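Local coordinates for SusD superfamily protein (Bacteroides vulgatus ATCC 8482, PDB 3JQ0), which probably binds sugars or other nutrients at the outer membrane, as SusD-like proteins do, at residues D451-G456 with R470-I475. Residues are numbered along the deposited sequence; the frame is centred on the assembly and turned at random.
Sequences DIRLLG and RLLWPI
Leu471 lays its CB over one face of the Arg453 guanidinium, 3.9 Å above the plane and displaced toward the rim, while Leu472 reaches the same group obliquely through CD2, which lies 3.6 Å from Arg453 NH2. In this SusD-family fold, where helices far outnumber strands, the contact joins the end of helix 448-455 to the loop that leads from helix 457-463 into helix 477-482. Arg453 carries the helix side of it alone. Its CG stands anti to the carbonyl carbon (chi1 -80°), and further bends at chi2 and chi3 curl the chain, bringing the guanidinium under Leu471 CB, with its NH2 end near Leu472. Arg453 and Leu471 cross obliquely, which puts NH1 3.9 Å from the CD1 methyl. Leu471 also leans on Val460, tying the loop to the neighbouring helix, and the arginine packs against Trp195 of helix 182-199.

The polar end of Arg453 is divided among different partners. NH2 donates to the backbone O of Arg120, whereas NE meets the loop through a water. Truncating Arg453 to an alanine is likely to leave the Arg120 carbonyl and that water without this donor, Leu471 CB without the guanidinium face it covers, and Leu472 CD2 without its neighbour. The helix itself stops just beyond: Gly456, with positive phi, still gives its N to Ile452 O (3.0 Å) but breaks the helical run, and it serves as N-cap of the following helix 457-463. On the same loop, the carbonyl of Leu472 is hydrogen-bonded to Tyr492 OH and Arg37 NH1. Between NE of Arg453 and O of Leu471, 3.8 Å apart, the bridging water accepts from NE at 2.9 Å and donates to the carbonyl oxygen of Leu471 at 2.7 Å.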
ATOM      1  N   ASP A 451      -3.150  -2.246   8.351  1.00  6.46           N
ATOM      2  CA  ASP A 451      -3.023  -1.472   9.603  1.00  6.93           C
ATOM      3  C   ASP A 451      -3.936  -2.017  10.678  1.00  6.94           C
ATOM      4  O   ASP A 451      -3.542  -2.221  11.833  1.00  7.88           O
ATOM      5  CB  ASP A 451      -3.415   0.002   9.359  1.00  7.50           C
ATOM      6  CG  ASP A 451      -2.480   0.825   8.500  1.00  8.28           C
ATOM      7  OD1 ASP A 451      -1.329   0.420   8.293  1.00  9.35           O
ATOM      8  OD2 ASP A 451      -2.945   1.939   8.091  1.00 10.33           O
ATOM      9  N   ILE A 452      -5.215  -2.196  10.358  1.00  6.65           N
ATOM     10  CA  ILE A 452      -6.176  -2.631  11.349  1.00  7.16           C
ATOM     11  C   ILE A 452      -5.948  -4.082  11.730  1.00  6.49           C
ATOM     12  O   ILE A 452      -6.079  -4.476  12.887  1.00  7.20           O
ATOM     13  CB  ILE A 452      -7.627  -2.254  10.966  1.00  6.41           C
ATOM     14  CG1 ILE A 452      -8.144  -3.021   9.751  1.00  7.04           C
ATOM     15  CG2 ILE A 452      -7.731  -0.739  10.801  1.00  7.50           C
ATOM     16  CD1 ILE A 452      -9.555  -2.626   9.316  1.00  7.30           C
ATOM     17  N   ARG A 453      -5.579  -4.915  10.751  1.00  6.45           N
ATOM     18  CA  ARG A 453      -5.229  -6.300  11.027  1.00  6.69           C
ATOM     19  C   ARG A 453      -4.053  -6.401  11.999  1.00  7.16           C
ATOM     20  O   ARG A 453      -4.081  -7.231  12.927  1.00  7.14           O
ATOM     21  CB  ARG A 453      -4.866  -7.019   9.735  1.00  6.50           C
ATOM     22  CG  ARG A 453      -6.089  -7.462   8.928  1.00  7.11           C
ATOM     23  CD  ARG A 453      -6.616  -8.800   9.401  1.00  7.91           C
ATOM     24  NE  ARG A 453      -5.731  -9.896   8.956  1.00  7.67           N
ATOM     25  CZ  ARG A 453      -5.155 -10.810   9.712  1.00  8.14           C
ATOM     26  NH1 ARG A 453      -5.287 -10.798  11.038  1.00  9.37           N
ATOM     27  NH2 ARG A 453      -4.417 -11.739   9.129  1.00  9.24           N
ATOM     28  N   LEU A 454      -3.032  -5.571  11.821  1.00  7.12           N
ATOM     29  CA  LEU A 454      -1.877  -5.580  12.745  1.00  7.04           C
ATOM     30  C   LEU A 454      -2.332  -5.372  14.178  1.00  7.20           C
ATOM     31  O   LEU A 454      -1.937  -6.123  15.081  1.00  7.25           O
ATOM     32  CB  LEU A 454      -0.893  -4.523  12.355  1.00  7.05           C
ATOM     33  CG  LEU A 454       0.215  -4.258  13.366  1.00  7.77           C
ATOM     34  CD1 LEU A 454       1.157  -5.487  13.590  1.00  7.99           C
ATOM     35  CD2 LEU A 454       1.029  -3.063  12.905  1.00 10.33           C
ATOM     36  N   LEU A 455      -3.172  -4.375  14.406  1.00  6.99           N
ATOM     37  CA  LEU A 455      -3.574  -4.039  15.765  1.00  7.82           C
ATOM     38  C   LEU A 455      -4.567  -4.969  16.377  1.00  8.17           C
ATOM     39  O   LEU A 455      -4.655  -5.047  17.616  1.00  9.73           O
ATOM     40  CB  LEU A 455      -3.995  -2.565  15.874  1.00  8.54           C
ATOM     41  CG  LEU A 455      -2.842  -1.566  15.712  1.00 10.06           C
ATOM     42  CD1 LEU A 455      -3.369  -0.105  15.830  1.00 11.21           C
ATOM     43  CD2 LEU A 455      -1.677  -1.808  16.671  1.00 12.17           C
ATOM     44  N   GLY A 456      -5.320  -5.711  15.559  1.00  7.72           N
ATOM     45  CA  GLY A 456      -6.089  -6.826  16.028  1.00  7.73           C
ATOM     46  C   GLY A 456      -7.597  -6.679  15.858  1.00  7.24           C
ATOM     47  O   GLY A 456      -8.085  -5.653  15.366  1.00  7.41           O
ATOM     48  N   ARG A 470     -12.924 -15.135   9.701  1.00  8.40           N
ATOM     49  CA  ARG A 470     -12.595 -14.985   8.305  1.00  8.34           C
ATOM     50  C   ARG A 470     -11.733 -13.727   8.083  1.00  7.97           C
ATOM     51  O   ARG A 470     -11.960 -12.947   7.155  1.00  8.09           O
ATOM     52  CB  ARG A 470     -13.864 -14.939   7.436  1.00  8.30           C
ATOM     53  CG  ARG A 470     -14.537 -16.289   7.337  1.00  9.33           C
ATOM     54  CD  ARG A 470     -15.775 -16.211   6.452  1.00  9.95           C
ATOM     55  NE  ARG A 470     -16.261 -17.565   6.270  1.00 10.47           N
ATOM     56  CZ  ARG A 470     -17.232 -17.909   5.439  1.00 11.62           C
ATOM     57  NH1 ARG A 470     -17.778 -17.013   4.641  1.00 14.04           N
ATOM     58  NH2 ARG A 470     -17.621 -19.174   5.420  1.00 13.33           N
ATOM     59  N   LEU A 471     -10.670 -13.571   8.877  1.00  7.66           N
ATOM     60  CA  LEU A 471      -9.735 -12.478   8.661  1.00  7.88           C
ATOM     61  C   LEU A 471      -8.729 -12.792   7.551  1.00  7.59           C
ATOM     62  O   LEU A 471      -8.211 -11.859   6.928  1.00  7.99           O
ATOM     63  CB  LEU A 471      -8.968 -12.155   9.936  1.00  8.49           C
ATOM     64  CG  LEU A 471      -9.871 -11.718  11.096  1.00  9.19           C
ATOM     65  CD1 LEU A 471      -8.996 -11.272  12.279  1.00 12.57           C
ATOM     66  CD2 LEU A 471     -10.775 -10.554  10.677  1.00 11.12           C
ATOM     67  N   LEU A 472      -8.467 -14.073   7.319  1.00  7.30           N
ATOM     68  CA  LEU A 472      -7.631 -14.511   6.175  1.00  7.09           C
ATOM     69  C   LEU A 472      -8.511 -14.511   4.904  1.00  6.98           C
ATOM     70  O   LEU A 472      -9.652 -14.070   4.939  1.00  8.07           O
ATOM     71  CB  LEU A 472      -7.003 -15.867   6.521  1.00  7.79           C
ATOM     72  CG  LEU A 472      -6.124 -15.888   7.768  1.00  8.60           C
ATOM     73  CD1 LEU A 472      -5.703 -17.358   8.040  1.00 10.04           C
ATOM     74  CD2 LEU A 472      -4.911 -14.994   7.574  1.00  9.98           C
ATOM     75  N   TRP A 473      -7.932 -15.008   3.810  1.00  6.94           N
ATOM     76  CA  TRP A 473      -8.592 -15.119   2.534  1.00  6.82           C
ATOM     77  C   TRP A 473      -8.810 -16.588   2.212  1.00  6.49           C
ATOM     78  O   TRP A 473      -8.005 -17.434   2.595  1.00  7.36           O
ATOM     79  CB  TRP A 473      -7.726 -14.499   1.441  1.00  7.51           C
ATOM     80  CG  TRP A 473      -7.592 -12.975   1.520  1.00  7.00           C
ATOM     81  CD1 TRP A 473      -7.002 -12.272   2.523  1.00  7.09           C
ATOM     82  CD2 TRP A 473      -7.974 -12.009   0.530  1.00  7.44           C
ATOM     83  NE1 TRP A 473      -7.068 -10.930   2.263  1.00  7.09           N
ATOM     84  CE2 TRP A 473      -7.646 -10.749   1.034  1.00  7.44           C
ATOM     85  CE3 TRP A 473      -8.597 -12.090  -0.714  1.00  8.46           C
ATOM     86  CZ2 TRP A 473      -7.840  -9.568   0.311  1.00  7.74           C
ATOM     87  CZ3 TRP A 473      -8.811 -10.923  -1.428  1.00  9.95           C
ATOM     88  CH2 TRP A 473      -8.442  -9.679  -0.902  1.00  9.33           C
ATOM     89  N   PRO A 474      -9.893 -16.911   1.509  1.00  7.17           N
ATOM     90  CA  PRO A 474     -10.135 -18.291   1.088  1.00  7.28           C
ATOM     91  C   PRO A 474      -9.217 -18.703  -0.060  1.00  7.38           C
ATOM     92  O   PRO A 474      -8.602 -17.849  -0.719  1.00  7.60           O
ATOM     93  CB  PRO A 474     -11.594 -18.253   0.651  1.00  8.41           C
ATOM     94  CG  PRO A 474     -11.773 -16.845   0.085  1.00  7.82           C
ATOM     95  CD  PRO A 474     -10.895 -15.971   0.973  1.00  6.85           C
ATOM     96  N   ILE A 475      -9.165 -19.984  -0.309  1.00  7.72           N
ATOM     97  CA  ILE A 475      -8.442 -20.590  -1.428  1.00  7.54           C
ATOM     98  C   ILE A 475      -9.440 -21.117  -2.455  1.00  7.91           C
ATOM     99  O   ILE A 475     -10.383 -21.799  -2.112  1.00  8.02           O
ATOM    100  CB  ILE A 475      -7.518 -21.748  -0.945  1.00  8.39           C
ATOM    101  CG1 ILE A 475      -6.587 -21.305   0.193  1.00  8.33           C
ATOM    102  CG2 ILE A 475      -6.726 -22.312  -2.140  1.00  9.11           C
ATOM    103  CD1 ILE A 475      -5.904 -22.455   0.894  1.00 10.93           C
TER
HETATM  104  O   HOH W   1      -5.957 -10.568   6.139  1.00  7.52           O